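Local coordinates for glycerate 2-kinase (Pyrococcus horikoshii, PDB 1X3L), which catalyses the ATP-dependent, magnesium-assisted phosphorylation of D-glycerate to 2-phosphoglycerate and also accepts other nucleotides or pyrophosphate as phosphate donor, at residues 361-366 with 414-419. Residues are numbered along the deposited sequence; the frame is centred on the assembly and turned at random.
Sequences LIVAFD and GLLFTG
In the mixed sheet of the MOFRL region, Leu-416 on the short edge strand 415-416 reaches Val-363 and Phe-365 on strand 359-366, with strand 378-382 between the two in the sheet order. The strands are thus second neighbours; their nearest CA atoms, of Phe-365 and Leu-416, are 7.4 Å apart, and no hydrogen bond joins them; the contact is purely apolar and made on one face of the sheet. A single methyl does the touching. CD2 of Leu-416 lies 3.7 Å from CB of Phe-365 and 3.8 Å from CG2 of Val-363, so it meets two residues, two positions apart along the strand, whose side chains lie on the same face. With CG of Leu-416 anti to its own N (chi1 -177°), the branch extends over the sheet toward them. Phe-365 offers mainly its CB: chi1 of 63° swings the ring away from strand 415-416, and CD2 of Leu-416 approaches CG of Phe-365 obliquely, at 4.2 Å. Helix 6-20, from the start of the chain, covers this face, with Val-14 against both Val-363 and Phe-365 and Leu-11 against Leu-416. Leu-415 packs instead on helices 405-411 and 343-351, while strand 359-366 is bonded through its backbone to strands 378-382 and 427-435.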
loop_
_atom_site.group_PDB
_atom_site.type_symbol
_atom_site.label_atom_id
_atom_site.label_comp_id
_atom_site.label_asym_id
_atom_site.label_seq_id
_atom_site.Cartn_x
_atom_site.Cartn_y
_atom_site.Cartn_z
ATOM N N LEU A 361 -9.362 12.969 21.679
ATOM C CA LEU A 361 -8.971 11.579 21.534
ATOM C C LEU A 361 -8.009 11.465 20.373
ATOM O O LEU A 361 -8.115 12.202 19.391
ATOM C CB LEU A 361 -10.199 10.694 21.287
ATOM C CG LEU A 361 -9.974 9.190 21.065
ATOM C CD1 LEU A 361 -11.177 8.397 21.550
ATOM C CD2 LEU A 361 -9.717 8.918 19.587
ATOM N N ILE A 362 -7.037 10.575 20.515
ATOM C CA ILE A 362 -6.079 10.326 19.455
ATOM C C ILE A 362 -5.974 8.823 19.278
ATOM O O ILE A 362 -5.725 8.086 20.238
ATOM C CB ILE A 362 -4.666 10.874 19.780
ATOM C CG1 ILE A 362 -4.652 12.402 19.672
ATOM C CG2 ILE A 362 -3.645 10.286 18.799
ATOM C CD1 ILE A 362 -3.313 13.040 20.012
ATOM N N VAL A 363 -6.202 8.362 18.056
ATOM C CA VAL A 363 -6.069 6.944 17.775
ATOM C C VAL A 363 -5.122 6.830 16.583
ATOM O O VAL A 363 -5.354 7.434 15.535
ATOM C CB VAL A 363 -7.447 6.277 17.478
ATOM C CG1 VAL A 363 -8.155 6.979 16.340
ATOM C CG2 VAL A 363 -7.244 4.803 17.153
ATOM N N ALA A 364 -4.030 6.095 16.770
ATOM C CA ALA A 364 -3.033 5.898 15.715
ATOM C C ALA A 364 -2.994 4.400 15.436
ATOM O O ALA A 364 -2.834 3.605 16.356
ATOM C CB ALA A 364 -1.664 6.384 16.185
ATOM N N PHE A 365 -3.133 4.015 14.173
ATOM C CA PHE A 365 -3.144 2.600 13.842
ATOM C C PHE A 365 -2.576 2.290 12.468
ATOM O O PHE A 365 -2.614 3.119 11.566
ATOM C CB PHE A 365 -4.583 2.075 13.922
ATOM C CG PHE A 365 -5.518 2.719 12.935
ATOM C CD1 PHE A 365 -5.903 2.047 11.776
ATOM C CD2 PHE A 365 -6.003 4.004 13.151
ATOM C CE1 PHE A 365 -6.758 2.648 10.847
ATOM C CE2 PHE A 365 -6.856 4.615 12.230
ATOM C CZ PHE A 365 -7.232 3.934 11.077
ATOM N N ASP A 366 -2.056 1.077 12.324
ATOM C CA ASP A 366 -1.500 0.614 11.061
ATOM C C ASP A 366 -2.616 -0.195 10.397
ATOM O O ASP A 366 -3.143 -1.136 11.001
ATOM C CB ASP A 366 -0.292 -0.288 11.320
ATOM C CG ASP A 366 0.618 -0.406 10.115
ATOM O OD1 ASP A 366 0.110 -0.640 8.997
ATOM O OD2 ASP A 366 1.849 -0.271 10.292
ATOM N N GLY A 414 -5.539 1.239 26.393
ATOM C CA GLY A 414 -5.082 2.033 25.265
ATOM C C GLY A 414 -4.625 1.296 24.023
ATOM O O GLY A 414 -4.187 1.926 23.064
ATOM N N LEU A 415 -4.713 -0.029 24.027
ATOM C CA LEU A 415 -4.309 -0.794 22.857
ATOM C C LEU A 415 -5.469 -0.944 21.888
ATOM O O LEU A 415 -6.619 -1.087 22.295
ATOM C CB LEU A 415 -3.810 -2.187 23.255
ATOM C CG LEU A 415 -2.460 -2.248 23.971
ATOM C CD1 LEU A 415 -2.080 -3.705 24.204
ATOM C CD2 LEU A 415 -1.395 -1.559 23.112
ATOM N N LEU A 416 -5.155 -0.901 20.599
ATOM C CA LEU A 416 -6.163 -1.069 19.567
ATOM C C LEU A 416 -5.842 -2.355 18.817
ATOM O O LEU A 416 -4.782 -2.467 18.201
ATOM C CB LEU A 416 -6.145 0.107 18.589
ATOM C CG LEU A 416 -7.240 0.021 17.518
ATOM C CD1 LEU A 416 -8.605 0.177 18.186
ATOM C CD2 LEU A 416 -7.044 1.094 16.471
ATOM N N PHE A 417 -6.748 -3.325 18.895
ATOM C CA PHE A 417 -6.588 -4.607 18.213
ATOM C C PHE A 417 -7.630 -4.721 17.116
ATOM O O PHE A 417 -8.825 -4.688 17.393
ATOM C CB PHE A 417 -6.802 -5.768 19.182
ATOM C CG PHE A 417 -5.681 -5.975 20.145
ATOM C CD1 PHE A 417 -4.628 -6.825 19.830
ATOM C CD2 PHE A 417 -5.683 -5.334 21.378
ATOM C CE1 PHE A 417 -3.589 -7.039 20.732
ATOM C CE2 PHE A 417 -4.651 -5.539 22.288
ATOM C CZ PHE A 417 -3.600 -6.396 21.963
ATOM N N THR A 418 -7.182 -4.872 15.874
ATOM C CA THR A 418 -8.102 -5.010 14.752
ATOM C C THR A 418 -8.146 -6.468 14.301
ATOM O O THR A 418 -9.131 -6.927 13.716
ATOM C CB THR A 418 -7.633 -4.183 13.546
ATOM O OG1 THR A 418 -6.319 -4.619 13.168
ATOM C CG2 THR A 418 -7.589 -2.692 13.889
ATOM N N GLY A 419 -7.072 -7.199 14.585
ATOM C CA GLY A 419 -6.997 -8.572 14.132
ATOM C C GLY A 419 -6.677 -8.449 12.653
ATOM O O GLY A 419 -6.388 -7.337 12.190
#